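Long-range contacts in flavin prenyltransferase PAD1, mitochondrial (Aspergillus niger, PDB 6QLG), which probably makes the prenylated FMN cofactor of ferulic acid decarboxylase by joining a dimethylallyl group to N5 and C6 of the flavin, without a metal: residues R40-V44 with L211-D215; H101-M106 with C138-R144. One frame throughout, in Å; residues are numbered along the deposited sequence.

Contact 1 of 2, residues R40-V44 with L211-D215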
# COMPACT_ATOMS: atom_id res chain seq x y z
N ARG B 40 15.97 -4.09 -41.52
CA ARG B 40 14.87 -4.97 -41.14
C ARG B 40 14.59 -4.86 -39.64
O ARG B 40 15.49 -4.59 -38.84
CB ARG B 40 15.19 -6.42 -41.51
CG ARG B 40 15.31 -6.67 -43.00
CD ARG B 40 15.06 -8.14 -43.33
NE ARG B 40 16.03 -9.02 -42.70
CZ ARG B 40 15.80 -10.29 -42.37
NH1 ARG B 40 14.61 -10.83 -42.63
NH2 ARG B 40 16.74 -11.02 -41.80
N ARG B 41 13.33 -5.08 -39.28
CA ARG B 41 12.95 -5.11 -37.88
C ARG B 41 13.57 -6.32 -37.19
O ARG B 41 13.63 -7.42 -37.75
CB ARG B 41 11.43 -5.13 -37.74
CG ARG B 41 10.72 -4.10 -38.60
CD ARG B 41 9.22 -4.09 -38.34
NE ARG B 41 8.90 -4.21 -36.92
CZ ARG B 41 7.66 -4.23 -36.43
NH1 ARG B 41 6.62 -4.14 -37.25
NH2 ARG B 41 7.47 -4.33 -35.12
N ARG B 42 14.04 -6.12 -35.96
CA ARG B 42 14.65 -7.17 -35.15
C ARG B 42 13.74 -7.50 -33.98
O ARG B 42 13.29 -6.60 -33.26
CB ARG B 42 16.02 -6.74 -34.63
CG ARG B 42 17.10 -6.59 -35.68
CD ARG B 42 18.22 -5.73 -35.13
NE ARG B 42 19.51 -5.97 -35.77
CZ ARG B 42 20.61 -5.29 -35.49
NH1 ARG B 42 20.59 -4.33 -34.57
NH2 ARG B 42 21.75 -5.56 -36.12
N ILE B 43 13.48 -8.79 -33.77
CA ILE B 43 12.70 -9.26 -32.64
C ILE B 43 13.46 -10.40 -31.98
O ILE B 43 13.86 -11.36 -32.65
CB ILE B 43 11.28 -9.71 -33.05
CG1 ILE B 43 10.42 -8.49 -33.40
CG2 ILE B 43 10.63 -10.52 -31.94
CD1 ILE B 43 8.95 -8.81 -33.56
N VAL B 44 13.66 -10.30 -30.67
CA VAL B 44 14.28 -11.38 -29.90
C VAL B 44 13.20 -12.40 -29.55
O VAL B 44 12.15 -12.04 -29.00
CB VAL B 44 14.96 -10.83 -28.64
CG1 VAL B 44 15.55 -11.97 -27.82
CG2 VAL B 44 16.04 -9.82 -29.01
N LEU B 211 0.69 -7.65 -31.14
CA LEU B 211 1.27 -6.74 -30.16
C LEU B 211 2.55 -6.08 -30.65
O LEU B 211 2.99 -5.10 -30.05
CB LEU B 211 1.52 -7.49 -28.85
CG LEU B 211 0.23 -7.95 -28.17
CD1 LEU B 211 0.50 -9.07 -27.18
CD2 LEU B 211 -0.47 -6.78 -27.49
N PHE B 212 3.16 -6.60 -31.72
CA PHE B 212 4.27 -5.95 -32.39
C PHE B 212 3.84 -5.26 -33.68
O PHE B 212 4.69 -4.94 -34.52
CB PHE B 212 5.39 -6.95 -32.67
CG PHE B 212 5.93 -7.63 -31.44
CD1 PHE B 212 6.93 -7.03 -30.69
CD2 PHE B 212 5.43 -8.85 -31.03
CE1 PHE B 212 7.43 -7.65 -29.56
CE2 PHE B 212 5.92 -9.47 -29.90
CZ PHE B 212 6.93 -8.87 -29.16
N ASP B 213 2.54 -5.05 -33.85
CA ASP B 213 1.96 -4.47 -35.06
C ASP B 213 2.38 -5.26 -36.30
O ASP B 213 2.87 -4.72 -37.29
CB ASP B 213 2.34 -2.99 -35.19
CG ASP B 213 1.93 -2.18 -33.98
OD1 ASP B 213 0.76 -2.30 -33.55
OD2 ASP B 213 2.78 -1.43 -33.45
N LEU B 214 2.17 -6.58 -36.22
CA LEU B 214 2.47 -7.50 -37.31
C LEU B 214 1.22 -8.33 -37.60
O LEU B 214 0.55 -8.80 -36.68
CB LEU B 214 3.64 -8.42 -36.96
CG LEU B 214 5.02 -7.77 -36.89
CD1 LEU B 214 6.00 -8.68 -36.17
CD2 LEU B 214 5.53 -7.43 -38.29
N ASP B 215 0.93 -8.49 -38.89
CA ASP B 215 -0.27 -9.20 -39.35
C ASP B 215 0.17 -10.43 -40.13
O ASP B 215 0.61 -10.32 -41.27
CB ASP B 215 -1.14 -8.28 -40.21
CG ASP B 215 -2.46 -8.91 -40.61
OD1 ASP B 215 -2.75 -10.05 -40.17
OD2 ASP B 215 -3.22 -8.27 -41.36
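Arg41, Ile43 and Phe212 carry most of this contact, in which the start of a central strand meets the turn that follows helix 197-210. Arg41 reaches across with its guanidinium: NH2 donates to Phe212 O at 2.9 Å, and NH1 adds a weak bond to the same oxygen at 3.4 Å, so one carbonyl sits at the edge of the group, near its plane. Two residues on, Ile43 also points toward the turn. Ile43 CD1 lies over one face of the Phe212 ring in a CH-pi contact, 4.2 Å from the centroid, and packs against Leu214 CD1 at 3.9 Å. Leu63 of helix 53-65 touches both Ile43 and Leu214, while Phe212 rests on Val157 and Ile121 of neighbouring strands, which extends the apolar layer over the sheet. The turn itself is a Schellman motif: Asp213, with positive phi, is its C-prime residue, and it brings Leu214 back toward the strand. Arg41 thus binds a carbonyl at a helix C-terminus, where the turn after the last helix packs on the parallel sheet of this flavoprotein fold.

Contact 2 of 2, residues H101-M106 with C138-R144. With FMN (flavin mononucleotide), chain T.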
# COMPACT_ATOMS: atom_id res chain seq x y z
N HIS B 101 21.85 -17.05 -29.97
CA HIS B 101 22.79 -16.65 -28.94
C HIS B 101 22.73 -17.64 -27.78
O HIS B 101 21.66 -18.15 -27.43
CB HIS B 101 22.49 -15.23 -28.44
CG HIS B 101 22.35 -14.23 -29.55
ND1 HIS B 101 23.43 -13.65 -30.17
CD2 HIS B 101 21.25 -13.72 -30.15
CE1 HIS B 101 23.01 -12.81 -31.10
NE2 HIS B 101 21.69 -12.83 -31.11
N ASN B 102 23.89 -17.90 -27.19
CA ASN B 102 24.00 -18.85 -26.09
C ASN B 102 23.35 -18.28 -24.83
O ASN B 102 23.55 -17.11 -24.49
CB ASN B 102 25.47 -19.18 -25.83
CG ASN B 102 25.66 -20.35 -24.89
OD1 ASN B 102 25.07 -20.41 -23.82
ND2 ASN B 102 26.51 -21.29 -25.29
N ILE B 103 22.57 -19.12 -24.14
CA ILE B 103 21.86 -18.68 -22.93
C ILE B 103 22.83 -18.18 -21.87
O ILE B 103 22.47 -17.31 -21.06
CB ILE B 103 20.98 -19.84 -22.40
CG1 ILE B 103 20.17 -19.39 -21.18
CG2 ILE B 103 21.83 -21.05 -22.06
CD1 ILE B 103 18.99 -18.53 -21.51
N ASN B 104 24.06 -18.69 -21.85
CA ASN B 104 25.05 -18.29 -20.86
C ASN B 104 25.89 -17.10 -21.30
O ASN B 104 26.74 -16.64 -20.53
CB ASN B 104 25.98 -19.47 -20.54
CG ASN B 104 25.22 -20.73 -20.21
OD1 ASN B 104 25.41 -21.76 -20.87
ND2 ASN B 104 24.37 -20.67 -19.20
N ASP B 105 25.69 -16.59 -22.52
CA ASP B 105 26.56 -15.56 -23.09
C ASP B 105 26.00 -14.19 -22.75
O ASP B 105 25.24 -13.59 -23.51
CB ASP B 105 26.70 -15.76 -24.59
CG ASP B 105 27.64 -14.75 -25.23
OD1 ASP B 105 28.35 -14.04 -24.49
OD2 ASP B 105 27.66 -14.67 -26.48
N MET B 106 26.41 -13.66 -21.59
CA MET B 106 25.99 -12.33 -21.17
C MET B 106 26.66 -11.21 -21.96
O MET B 106 26.33 -10.04 -21.74
CB MET B 106 26.26 -12.15 -19.68
CG MET B 106 25.74 -13.29 -18.82
SD MET B 106 23.99 -13.62 -19.10
CE MET B 106 23.28 -12.12 -18.44
N CYS B 138 18.56 -11.10 -13.26
CA CYS B 138 18.82 -11.34 -14.67
C CYS B 138 20.18 -12.02 -14.85
O CYS B 138 21.17 -11.42 -15.29
CB CYS B 138 18.75 -10.02 -15.45
SG CYS B 138 19.63 -8.64 -14.67
N ASP B 139 20.21 -13.31 -14.50
CA ASP B 139 21.45 -14.08 -14.50
C ASP B 139 21.62 -14.99 -15.71
O ASP B 139 22.57 -15.77 -15.75
CB ASP B 139 21.56 -14.89 -13.20
CG ASP B 139 20.86 -16.23 -13.27
OD1 ASP B 139 19.78 -16.33 -13.90
OD2 ASP B 139 21.39 -17.20 -12.68
N ASP B 140 20.73 -14.91 -16.70
CA ASP B 140 20.97 -15.54 -18.00
C ASP B 140 20.56 -14.58 -19.10
O ASP B 140 20.02 -13.50 -18.84
CB ASP B 140 20.26 -16.91 -18.13
CG ASP B 140 18.73 -16.81 -18.08
OD1 ASP B 140 18.14 -15.99 -18.82
OD2 ASP B 140 18.13 -17.58 -17.32
N LEU B 141 20.82 -14.98 -20.35
CA LEU B 141 20.64 -14.05 -21.46
C LEU B 141 19.17 -13.72 -21.70
O LEU B 141 18.85 -12.60 -22.12
CB LEU B 141 21.26 -14.61 -22.74
CG LEU B 141 21.25 -13.62 -23.90
CD1 LEU B 141 21.94 -12.33 -23.49
CD2 LEU B 141 21.92 -14.22 -25.13
N ILE B 142 18.26 -14.66 -21.43
CA ILE B 142 16.84 -14.39 -21.63
C ILE B 142 16.36 -13.32 -20.65
O ILE B 142 15.74 -12.33 -21.04
CB ILE B 142 16.02 -15.69 -21.49
CG1 ILE B 142 16.23 -16.58 -22.72
CG2 ILE B 142 14.54 -15.37 -21.31
CD1 ILE B 142 15.53 -17.91 -22.64
N SER B 143 16.67 -13.49 -19.36
CA SER B 143 16.18 -12.54 -18.36
C SER B 143 16.89 -11.20 -18.47
O SER B 143 16.27 -10.15 -18.28
CB SER B 143 16.32 -13.13 -16.96
OG SER B 143 17.61 -13.68 -16.75
N ARG B 144 18.19 -11.21 -18.80
CA ARG B 144 18.91 -9.95 -18.97
C ARG B 144 18.38 -9.16 -20.16
O ARG B 144 18.18 -7.95 -20.06
CB ARG B 144 20.41 -10.22 -19.13
CG ARG B 144 21.24 -8.97 -19.43
CD ARG B 144 21.09 -7.90 -18.35
NE ARG B 144 21.88 -6.71 -18.64
CZ ARG B 144 21.74 -5.54 -18.02
NH1 ARG B 144 20.84 -5.40 -17.06
NH2 ARG B 144 22.51 -4.51 -18.36
N1 FMN T . 24.69 -5.41 -16.08
C2 FMN T . 24.27 -4.30 -15.38
O2 FMN T . 23.28 -4.38 -14.66
N3 FMN T . 24.96 -3.11 -15.50
C4 FMN T . 26.07 -3.02 -16.32
O4 FMN T . 26.70 -1.96 -16.43
C4A FMN T . 26.50 -4.15 -17.02
N5 FMN T . 27.61 -4.06 -17.83
C5A FMN T . 28.03 -5.17 -18.53
C6 FMN T . 29.16 -5.08 -19.35
C7 FMN T . 29.58 -6.20 -20.05
C7M FMN T . 30.79 -6.12 -20.94
C8 FMN T . 28.89 -7.41 -19.94
C8M FMN T . 29.36 -8.61 -20.71
C9 FMN T . 27.77 -7.49 -19.12
C9A FMN T . 27.34 -6.37 -18.41
N10 FMN T . 26.22 -6.46 -17.59
C10 FMN T . 25.80 -5.34 -16.90
C1' FMN T . 25.45 -7.74 -17.46
C2' FMN T . 25.85 -8.53 -16.22
O2' FMN T . 27.20 -8.93 -16.34
C3' FMN T . 24.97 -9.76 -16.10
O3' FMN T . 23.68 -9.41 -15.67
C4' FMN T . 25.55 -10.77 -15.12
O4' FMN T . 24.65 -11.84 -14.97
C5' FMN T . 25.77 -10.16 -13.73
O5' FMN T . 26.29 -11.17 -12.89
P FMN T . 27.03 -10.85 -11.50
O1P FMN T . 27.00 -12.09 -10.63
O2P FMN T . 28.45 -10.44 -11.79
O3P FMN T . 26.30 -9.73 -10.78
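A loop carbonyl here receives the first amide of a helix: Leu141 N donates to Ile103 O at 2.9 Å, beside the FMN pocket of the Rossmann-like flavoprotein fold. Asp140 is the N-cap, its OD1 accepting from Ser143 N at 2.9 Å. The loop is shaped by a type I turn from Asn102 to Asp105 and an Asx turn, Asn104 N to Asn102 OD1 at 2.8 Å. Leu141, the most covered residue, points into this loop and places CD2 3.5 Å from His101 CB and CD1 3.5 Å from Asp105 O. Ile103 CD1 packs on Ile142 CG1 at 3.6 Å. Met106 folds back so that its CE meets Asp140 O at 3.6 Å and Arg144 CB at 3.5 Å. The site is shared between subunits: Arg144 forms a salt bridge with Glu162 of a neighbouring subunit, which also supplies most of the flavin's hydrogen bonds. FMN O3' gives a weak bond to Cys138 O at 3.2 Å, and FMN N1 lies over one face of the Arg144 guanidinium, 3.3 Å from NH2.

Along the chain contact 2 is nested within contact 1: 40-44 comes first, then 101-106, 138-144 and finally 211-215. Their centres lie about 21 Å apart and their nearest atoms about 6 Å, without touching. Both are built around one parallel sheet with strand order 3-2-1-4-5-6. Contact 1 joins its central strand 42-47 to the turn after helix 197-210; contact 2 joins the loop after edge strand 99-100 to the start of helix 141-151. Strand 69-74, next to 42-47, links them, since His71 bonds to Ile43 through the backbone and to His101 through its side chain. Contact 1 belongs to the packing of the fold, whereas contact 2 lines an FMN and dimethylallyl diphosphate site between subunits of the dodecamer.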